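Local coordinates for glycoside hydrolase family protein (Novosphingobium sp. PP1Y, PDB 6Q2F), which probably hydrolyses terminal alpha-L-rhamnosidic linkages in glycosides and binds a sodium ion, at residues I130-G135 with L500-I505; W136-G141 with G461-K466; V57-M62 with L86-A91. All blocks are in the same frame, centred on the assembly; numbering follows the deposited sequence.

Following the chain from the N terminus, interaction 3 closes first: strand 57-62, a helix and strand 86-91 form a short beta-alpha-beta unit. Interaction 1 then opens at 130-135 and interaction 2 only a residue later at 136-141. Their partners return in reverse order, 461-466 before 500-505, so the excursion of interaction 2 falls wholly within that of interaction 1. Strands far outnumber helices in the intervening chain, though most of it is in neither. Interactions 1 and 3 pair neighbouring strands of one parallel barrel and meet through L501 and F89, whereas interaction 2 joins two loops beside it. W136 and E138 bring this loop pair against D503, and W136 also reaches F89 and H60.

Interaction 1 of 3, residues I130-G135 with L500-I505; sequences IAASPG and LLTDSI. With NA (sodium ion), chain B.
The D503 carboxylate is met from above its plane by the backbone N of S504, with S504 N to D503 OD1 at 2.8 Å, while W136 and S137 pack against the same side chain. D503 OD1 also binds the sodium ion at 3.0 Å. The peptide carbonyl of I130 is approached differently: L501 N lies in its plane, 2.8 Å from I130 O, with a C=O...N angle of 160°. The return bond from A132 N to L501 O is weak, its N-H...O angle being only 122°, which places the slackening of the pair where segment 130-135 leaves its strand. Two parallel bridges, I130 with L500 and A131 with L501, set the register.

On the I130 and L500 face the two side chains lie alongside each other and point the same way, I130 CG1 touching L500 CD1 at 3.7 Å. Helix 469-487 packs here through Y483 and L476. These strands are adjacent staves of a closed ring of eight parallel strands, a (beta/alpha)8 barrel, and the A131 and L501 face looks inward, where F89 touches both residues. Just past the bridges, A132 CB rests 4.0 Å from T502 CG2, and T502 in turn packs on Y566 and V569 of helix 543-575.

The chain then departs from the strand end and supplies two sodium ligands in succession. S504 OG sits at 2.6 Å from the ion, put there by a chi1 of 54° that places it between the backbone N and carbonyl carbon. E583, E586 and E644 complete the site, so that several carboxylates converge on one monovalent cation, which would probably lessen their mutual repulsion. A metal at the C-terminal ends of the strands lies where barrels of this fold usually carry their active sites.

Interaction 2 of 3, residues W136-G141 with G461-K466; sequences WSETGG and GLEVDK
E463 lays its carboxylate across two consecutive backbone amides, those of E138 and T139. A cis peptide bond precedes E138, and each oxygen takes one N-H on its syn lone pair: E463 OE2 from E138 N at 2.8 Å, E463 OE1 from T139 N at 2.9 Å. Both bonds are fairly straight, at 166° and 161°. The side chain reaches them by bending at chi2, so that it folds back over the loop.

OE1 has a second grip on its anti lone pair, from K466 NZ at 2.7 Å, in a salt bridge within segment 461-466. The lysine bends at chi2 and chi4 to bring NZ to this point, where it also donates to T139 OG1 at 2.8 Å and V464 O at 2.9 Å and, weakly, to T139 O. T139 OG1 is further hydrogen-bonded to H565 of helix 543-575. In the other direction T139 O receives V464 N at 2.9 Å, in the carbonyl plane and nearly straight at 168°.

The backbones close up farther along. G140 lies so near E463 that a CB on it would sit 2.9 Å from E463 CA, a clash, and G141 N binds L462 O from above that carbonyl's plane. This pair of irregular loops therefore depends on side chains bonding to main chain more than on strand pairing.

With two amide donors and an ammonium group converging on it, E463 is likely to be ionised, and K466, whose NZ donates to the carboxylate, hydroxyl and carbonyl oxygens named above, is likely to be protonated.

Interaction 3 of 3, residues V57-M62 with L86-A91; sequences VWWHWM and LQNFDA
Strands 57-62 and 86-91 are the two arms of a beta-alpha-beta crossover unit whose helix is 68-81. They run parallel, their short axes 25° apart, with six bridges in step from V57 with L86 to M62 (a selenomethionine) with A91. One of the backbone bonds, W61 N to F89 O at 2.7 Å, lies nearly along the C=O axis.

W58, H60 and F89 form an aromatic cluster on one face. F89 presents its edge to the W58 face in a T-shaped contact, the six-membered rings 4.7 Å apart between centroids and their planes at 68°. H60 and F89 instead make an offset stack, centroids 4.6 Å apart and planes at 20°. At the rim of W58, NE1 donates to a lone pair of Q87 OE1, 2.8 Å away and near the indole plane. An alanine here removes the indole face and its N-H, and would probably loosen the packing of the F89 edge and leave the Q87 amide less firmly oriented.

Both strands belong to the eight-stranded (beta/alpha)8 barrel, and this cluster faces its interior, where L501 of strand 497-502 touches W58 and F89. The other face carries W59, W61, L86 and N88 toward helices 68-81 and 108-124. L86 CD1 covers one face of the W59 six-membered ring, 3.8 Å from its centroid; on the opposite face W61 NE1 lies 3.3 Å above the indole plane. N88, with CG anti to its backbone N, holds ND2 3.1 Å above the W61 ring plane while ND2 donates to W59 O at 3.0 Å. W59 NE1 has its own partner in D74 of helix 68-81, and D90 OD1 bonds to W110 NE1 of helix 108-124.

Interaction 1 of 3, residues I130-G135 with L500-I505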
loop_
_atom_site.group_PDB
_atom_site.type_symbol
_atom_site.label_atom_id
_atom_site.label_comp_id
_atom_site.label_asym_id
_atom_site.label_seq_id
_atom_site.Cartn_x
_atom_site.Cartn_y
_atom_site.Cartn_z
ATOM N N ILE A 130 16.030 5.580 -8.584
ATOM C CA ILE A 130 16.463 5.915 -7.233
ATOM C C ILE A 130 15.242 6.304 -6.424
ATOM O O ILE A 130 14.208 6.688 -6.966
ATOM C CB ILE A 130 17.496 7.056 -7.216
ATOM C CG1 ILE A 130 16.888 8.317 -7.867
ATOM C CG2 ILE A 130 18.740 6.611 -7.933
ATOM C CD1 ILE A 130 17.796 9.560 -7.740
ATOM N N ALA A 131 15.372 6.194 -5.105
ATOM C CA ALA A 131 14.328 6.683 -4.224
ATOM C C ALA A 131 14.376 8.209 -4.165
ATOM O O ALA A 131 15.371 8.838 -4.537
ATOM C CB ALA A 131 14.492 6.105 -2.822
ATOM N N ALA A 132 13.284 8.801 -3.678
ATOM C CA ALA A 132 13.144 10.257 -3.627
ATOM C C ALA A 132 13.817 10.882 -2.405
ATOM O O ALA A 132 13.629 12.070 -2.153
ATOM C CB ALA A 132 11.657 10.641 -3.682
ATOM N N SER A 133 14.598 10.120 -1.645
ATOM C CA SER A 133 15.298 10.647 -0.481
ATOM C C SER A 133 16.456 9.712 -0.163
ATOM O O SER A 133 16.423 8.537 -0.535
ATOM C CB SER A 133 14.365 10.757 0.738
ATOM O OG SER A 133 14.149 9.457 1.295
ATOM N N PRO A 134 17.496 10.198 0.510
ATOM C CA PRO A 134 18.489 9.270 1.057
ATOM C C PRO A 134 17.759 8.246 1.911
ATOM O O PRO A 134 16.780 8.570 2.600
ATOM C CB PRO A 134 19.406 10.167 1.894
ATOM C CG PRO A 134 19.211 11.553 1.306
ATOM C CD PRO A 134 17.784 11.601 0.854
ATOM N N GLY A 135 18.224 7.002 1.857
ATOM C CA GLY A 135 17.468 5.905 2.437
ATOM C C GLY A 135 16.444 5.437 1.433
ATOM O O GLY A 135 16.776 5.229 0.268
ATOM N N LEU A 500 12.405 8.033 -10.699
ATOM C CA LEU A 500 12.334 8.375 -9.293
ATOM C C LEU A 500 11.279 7.486 -8.662
ATOM O O LEU A 500 10.261 7.188 -9.288
ATOM C CB LEU A 500 11.927 9.842 -9.139
ATOM C CG LEU A 500 12.627 10.844 -8.245
ATOM C CD1 LEU A 500 14.139 10.697 -8.336
ATOM C CD2 LEU A 500 12.174 12.231 -8.732
ATOM N N LEU A 501 11.509 7.058 -7.436
ATOM C CA LEU A 501 10.529 6.262 -6.716
ATOM C C LEU A 501 10.130 7.027 -5.467
ATOM O O LEU A 501 11.000 7.394 -4.669
ATOM C CB LEU A 501 11.093 4.888 -6.342
ATOM C CG LEU A 501 10.333 4.201 -5.203
ATOM C CD1 LEU A 501 8.941 3.823 -5.675
ATOM C CD2 LEU A 501 11.059 2.930 -4.790
ATOM N N THR A 502 8.825 7.290 -5.306
ATOM C CA THR A 502 8.305 7.791 -4.038
ATOM C C THR A 502 7.744 6.577 -3.308
ATOM O O THR A 502 6.687 6.052 -3.672
ATOM C CB THR A 502 7.254 8.898 -4.217
ATOM O OG1 THR A 502 6.146 8.422 -4.987
ATOM C CG2 THR A 502 7.843 10.121 -4.911
ATOM N N ASP A 503 8.505 6.095 -2.329
ATOM C CA ASP A 503 8.121 4.966 -1.498
ATOM C C ASP A 503 6.846 5.314 -0.727
ATOM O O ASP A 503 6.424 6.474 -0.666
ATOM C CB ASP A 503 9.262 4.648 -0.536
ATOM C CG ASP A 503 9.280 3.200 -0.089
ATOM O OD1 ASP A 503 8.299 2.468 -0.374
ATOM O OD2 ASP A 503 10.272 2.811 0.556
ATOM N N SER A 504 6.225 4.291 -0.137
ATOM C CA SER A 504 4.999 4.520 0.627
ATOM C C SER A 504 5.293 5.451 1.802
ATOM O O SER A 504 6.378 5.416 2.388
ATOM C CB SER A 504 4.423 3.188 1.113
ATOM O OG SER A 504 5.409 2.477 1.819
ATOM N N ILE A 505 4.328 6.317 2.136
ATOM C CA ILE A 505 4.614 7.482 2.972
ATOM C C ILE A 505 4.181 7.236 4.407
ATOM O O ILE A 505 3.082 6.735 4.666
ATOM C CB ILE A 505 3.964 8.759 2.410
ATOM C CG1 ILE A 505 4.484 9.966 3.195
ATOM C CG2 ILE A 505 2.449 8.704 2.479
ATOM C CD1 ILE A 505 4.235 11.314 2.434
HETATM NA NA NA B . 6.273 0.431 0.412
#

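Interaction 2 of 3, residues W136-G141 with G461-K466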
loop_
_atom_site.group_PDB
_atom_site.type_symbol
_atom_site.label_atom_id
_atom_site.label_comp_id
_atom_site.label_asym_id
_atom_site.label_seq_id
_atom_site.Cartn_x
_atom_site.Cartn_y
_atom_site.Cartn_z
ATOM N N TRP A 136 15.218 5.319 1.861
ATOM C CA TRP A 136 14.196 4.912 0.943
ATOM C C TRP A 136 12.943 5.704 0.979
ATOM O O TRP A 136 12.215 5.693 0.034
ATOM C CB TRP A 136 13.828 3.455 1.083
ATOM C CG TRP A 136 13.465 2.962 2.416
ATOM C CD1 TRP A 136 12.526 3.437 3.242
ATOM C CD2 TRP A 136 14.024 1.839 3.055
ATOM N NE1 TRP A 136 12.464 2.689 4.357
ATOM C CE2 TRP A 136 13.392 1.701 4.272
ATOM C CE3 TRP A 136 15.026 0.948 2.719
ATOM C CZ2 TRP A 136 13.702 0.687 5.141
ATOM C CZ3 TRP A 136 15.326 -0.024 3.574
ATOM C CH2 TRP A 136 14.678 -0.155 4.771
ATOM N N SER A 137 12.696 6.478 2.018
ATOM C CA SER A 137 11.516 7.324 2.087
ATOM C C SER A 137 11.665 8.480 3.080
ATOM O O SER A 137 12.406 8.379 3.982
ATOM C CB SER A 137 10.278 6.509 2.395
ATOM O OG SER A 137 10.124 6.304 3.747
ATOM N N GLU A 138 10.961 9.585 2.905
ATOM C CA GLU A 138 10.057 9.846 1.812
ATOM C C GLU A 138 10.696 10.919 0.952
ATOM O O GLU A 138 11.186 10.642 -0.093
ATOM C CB GLU A 138 8.727 10.331 2.336
ATOM C CG GLU A 138 7.742 10.758 1.265
ATOM C CD GLU A 138 7.269 9.613 0.409
ATOM O OE1 GLU A 138 6.841 9.845 -0.697
ATOM O OE2 GLU A 138 7.359 8.482 0.849
ATOM N N THR A 139 10.686 12.147 1.432
ATOM C CA THR A 139 11.294 13.285 0.777
ATOM C C THR A 139 11.805 14.176 1.878
ATOM O O THR A 139 11.159 15.074 2.317
ATOM C CB THR A 139 10.345 14.046 -0.168
ATOM O OG1 THR A 139 9.075 14.197 0.425
ATOM C CG2 THR A 139 10.197 13.353 -1.454
ATOM N N GLY A 140 13.004 13.882 2.318
ATOM C CA GLY A 140 13.605 14.557 3.448
ATOM C C GLY A 140 15.114 14.424 3.387
ATOM O O GLY A 140 15.662 13.469 2.817
ATOM N N GLY A 141 15.783 15.409 3.983
ATOM C CA GLY A 141 17.222 15.423 4.071
ATOM C C GLY A 141 17.684 16.706 4.730
ATOM O O GLY A 141 16.898 17.634 4.941
ATOM N N GLY A 461 17.613 14.304 7.650
ATOM C CA GLY A 461 17.102 15.602 8.049
ATOM C C GLY A 461 15.608 15.659 7.819
ATOM O O GLY A 461 14.976 14.668 7.460
ATOM N N LEU A 462 15.052 16.844 8.009
ATOM C CA LEU A 462 13.602 16.989 8.046
ATOM C C LEU A 462 12.938 16.516 6.757
ATOM O O LEU A 462 13.392 16.827 5.652
ATOM C CB LEU A 462 13.244 18.450 8.301
ATOM C CG LEU A 462 13.739 18.969 9.648
ATOM C CD1 LEU A 462 13.497 20.481 9.738
ATOM C CD2 LEU A 462 13.006 18.236 10.777
ATOM N N GLU A 463 11.857 15.756 6.912
ATOM C CA GLU A 463 10.903 15.595 5.832
ATOM C C GLU A 463 10.370 16.965 5.419
ATOM O O GLU A 463 9.944 17.755 6.260
ATOM C CB GLU A 463 9.768 14.670 6.293
ATOM C CG GLU A 463 10.199 13.193 6.459
ATOM C CD GLU A 463 10.335 12.481 5.115
ATOM O OE1 GLU A 463 9.828 13.020 4.106
ATOM O OE2 GLU A 463 10.942 11.386 5.066
ATOM N N VAL A 464 10.411 17.254 4.120
ATOM C CA VAL A 464 9.924 18.540 3.634
ATOM C C VAL A 464 8.408 18.627 3.836
ATOM O O VAL A 464 7.689 17.621 3.794
ATOM C CB VAL A 464 10.289 18.754 2.151
ATOM C CG1 VAL A 464 9.467 17.820 1.233
ATOM C CG2 VAL A 464 10.033 20.216 1.739
ATOM N N ASP A 465 7.925 19.838 4.086
ATOM C CA ASP A 465 6.504 20.115 4.260
ATOM C C ASP A 465 5.725 19.642 3.033
ATOM O O ASP A 465 5.830 20.229 1.955
ATOM C CB ASP A 465 6.314 21.624 4.513
ATOM C CG ASP A 465 4.842 22.030 4.627
ATOM O OD1 ASP A 465 3.958 21.188 4.343
ATOM O OD2 ASP A 465 4.578 23.193 5.001
ATOM N N LYS A 466 4.956 18.561 3.186
ATOM C CA LYS A 466 4.326 17.902 2.051
ATOM C C LYS A 466 3.176 18.712 1.458
ATOM O O LYS A 466 2.701 18.374 0.367
ATOM C CB LYS A 466 3.825 16.516 2.479
ATOM C CG LYS A 466 4.878 15.656 3.209
ATOM C CD LYS A 466 5.835 14.995 2.220
ATOM C CE LYS A 466 6.933 14.195 2.961
ATOM N NZ LYS A 466 8.263 14.898 2.984
HETATM O O HOH W 1 16.850 19.231 8.047
#

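Interaction 3 of 3, residues V57-M62 with L86-A91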
loop_
_atom_site.group_PDB
_atom_site.type_symbol
_atom_site.label_atom_id
_atom_site.label_comp_id
_atom_site.label_asym_id
_atom_site.label_seq_id
_atom_site.Cartn_x
_atom_site.Cartn_y
_atom_site.Cartn_z
ATOM N N VAL A 57 13.704 -5.013 -10.147
ATOM C CA VAL A 57 13.994 -5.413 -8.773
ATOM C C VAL A 57 14.389 -4.186 -7.958
ATOM O O VAL A 57 14.940 -3.213 -8.473
ATOM C CB VAL A 57 15.109 -6.484 -8.684
ATOM C CG1 VAL A 57 14.737 -7.705 -9.533
ATOM C CG2 VAL A 57 16.439 -5.893 -9.094
ATOM N N TRP A 58 14.091 -4.235 -6.673
ATOM C CA TRP A 58 14.720 -3.330 -5.742
ATOM C C TRP A 58 16.131 -3.838 -5.454
ATOM O O TRP A 58 16.394 -5.048 -5.436
ATOM C CB TRP A 58 13.896 -3.215 -4.455
ATOM C CG TRP A 58 12.752 -2.247 -4.614
ATOM C CD1 TRP A 58 12.355 -1.642 -5.771
ATOM C CD2 TRP A 58 11.897 -1.738 -3.582
ATOM N NE1 TRP A 58 11.296 -0.803 -5.527
ATOM C CE2 TRP A 58 11.001 -0.838 -4.193
ATOM C CE3 TRP A 58 11.817 -1.939 -2.201
ATOM C CZ2 TRP A 58 10.015 -0.164 -3.476
ATOM C CZ3 TRP A 58 10.838 -1.264 -1.486
ATOM C CH2 TRP A 58 9.958 -0.381 -2.122
ATOM N N TRP A 59 17.053 -2.899 -5.248
ATOM C CA TRP A 59 18.491 -3.209 -5.234
ATOM C C TRP A 59 19.145 -2.410 -4.105
ATOM O O TRP A 59 19.737 -1.351 -4.319
ATOM C CB TRP A 59 19.092 -2.893 -6.598
ATOM C CG TRP A 59 20.522 -3.253 -6.807
ATOM C CD1 TRP A 59 21.120 -4.485 -6.622
ATOM C CD2 TRP A 59 21.520 -2.405 -7.370
ATOM N NE1 TRP A 59 22.445 -4.420 -7.001
ATOM C CE2 TRP A 59 22.712 -3.154 -7.461
ATOM C CE3 TRP A 59 21.529 -1.072 -7.784
ATOM C CZ2 TRP A 59 23.892 -2.614 -7.952
ATOM C CZ3 TRP A 59 22.708 -0.529 -8.254
ATOM C CH2 TRP A 59 23.872 -1.302 -8.344
ATOM N N HIS A 60 19.026 -2.929 -2.889
ATOM C CA HIS A 60 19.481 -2.212 -1.707
ATOM C C HIS A 60 20.990 -2.323 -1.550
ATOM O O HIS A 60 21.551 -3.414 -1.629
ATOM C CB HIS A 60 18.799 -2.756 -0.454
ATOM C CG HIS A 60 17.337 -2.444 -0.372
ATOM N ND1 HIS A 60 16.375 -3.217 -0.987
ATOM C CD2 HIS A 60 16.673 -1.458 0.277
ATOM C CE1 HIS A 60 15.181 -2.709 -0.733
ATOM N NE2 HIS A 60 15.335 -1.641 0.031
ATOM N N TRP A 61 21.643 -1.190 -1.325
ATOM C CA TRP A 61 23.041 -1.148 -0.915
ATOM C C TRP A 61 23.074 -1.161 0.610
ATOM O O TRP A 61 22.676 -0.187 1.247
ATOM C CB TRP A 61 23.726 0.103 -1.464
ATOM C CG TRP A 61 24.016 0.069 -2.932
ATOM C CD1 TRP A 61 23.648 -0.886 -3.819
ATOM C CD2 TRP A 61 24.741 1.057 -3.674
ATOM N NE1 TRP A 61 24.095 -0.563 -5.079
ATOM C CE2 TRP A 61 24.776 0.630 -5.009
ATOM C CE3 TRP A 61 25.350 2.277 -3.334
ATOM C CZ2 TRP A 61 25.426 1.359 -6.010
ATOM C CZ3 TRP A 61 25.998 2.982 -4.315
ATOM C CH2 TRP A 61 26.026 2.524 -5.646
HETATM N N MSE A 62 23.533 -2.267 1.192
HETATM C CA MSE A 62 23.399 -2.481 2.626
HETATM C C MSE A 62 24.551 -1.854 3.432
HETATM O O MSE A 62 25.630 -2.430 3.512
HETATM C CB MSE A 62 23.316 -3.985 2.937
HETATM C CG MSE A 62 22.087 -4.725 2.390
HETATM SE SE MSE A 62 20.413 -3.781 2.679
HETATM C CE MSE A 62 20.577 -3.766 4.624
ATOM N N LEU A 86 16.103 -1.875 -12.233
ATOM C CA LEU A 86 16.468 -1.999 -10.833
ATOM C C LEU A 86 16.319 -0.643 -10.170
ATOM O O LEU A 86 16.482 0.395 -10.807
ATOM C CB LEU A 86 17.901 -2.534 -10.674
ATOM C CG LEU A 86 19.088 -1.643 -11.056
ATOM C CD1 LEU A 86 20.366 -2.432 -10.746
ATOM C CD2 LEU A 86 19.098 -1.232 -12.543
ATOM N N GLN A 87 15.994 -0.664 -8.887
ATOM C CA GLN A 87 15.693 0.558 -8.150
ATOM C C GLN A 87 16.590 0.575 -6.924
ATOM O O GLN A 87 16.425 -0.242 -6.013
ATOM C CB GLN A 87 14.201 0.619 -7.806
ATOM C CG GLN A 87 13.315 0.292 -9.049
ATOM C CD GLN A 87 11.862 0.769 -8.941
ATOM O OE1 GLN A 87 11.279 0.799 -7.872
ATOM N NE2 GLN A 87 11.277 1.113 -10.068
ATOM N N ASN A 88 17.562 1.472 -6.930
ATOM C CA ASN A 88 18.604 1.492 -5.918
ATOM C C ASN A 88 18.142 2.184 -4.641
ATOM O O ASN A 88 17.402 3.163 -4.686
ATOM C CB ASN A 88 19.847 2.195 -6.467
ATOM C CG ASN A 88 20.978 2.248 -5.454
ATOM O OD1 ASN A 88 21.495 3.318 -5.132
ATOM N ND2 ASN A 88 21.336 1.094 -4.911
ATOM N N PHE A 89 18.617 1.680 -3.501
ATOM C CA PHE A 89 18.490 2.342 -2.207
ATOM C C PHE A 89 19.824 2.263 -1.496
ATOM O O PHE A 89 20.446 1.189 -1.454
ATOM C CB PHE A 89 17.438 1.684 -1.309
ATOM C CG PHE A 89 16.082 1.589 -1.926
ATOM C CD1 PHE A 89 15.204 2.645 -1.833
ATOM C CD2 PHE A 89 15.686 0.436 -2.594
ATOM C CE1 PHE A 89 13.937 2.557 -2.396
ATOM C CE2 PHE A 89 14.424 0.344 -3.165
ATOM C CZ PHE A 89 13.551 1.397 -3.061
ATOM N N ASP A 90 20.268 3.390 -0.940
ATOM C CA ASP A 90 21.381 3.355 0.009
ATOM C C ASP A 90 20.765 3.240 1.397
ATOM O O ASP A 90 20.294 4.230 1.953
ATOM C CB ASP A 90 22.280 4.577 -0.113
ATOM C CG ASP A 90 23.567 4.426 0.689
ATOM O OD1 ASP A 90 24.413 3.596 0.275
ATOM O OD2 ASP A 90 23.723 5.102 1.729
ATOM N N ALA A 91 20.770 2.033 1.959
ATOM C CA ALA A 91 20.024 1.720 3.177
ATOM C C ALA A 91 20.970 1.625 4.368
ATOM O O ALA A 91 21.823 0.731 4.413
ATOM C CB ALA A 91 19.248 0.410 3.016
HETATM O O HOH W 2 24.789 1.508 1.808
#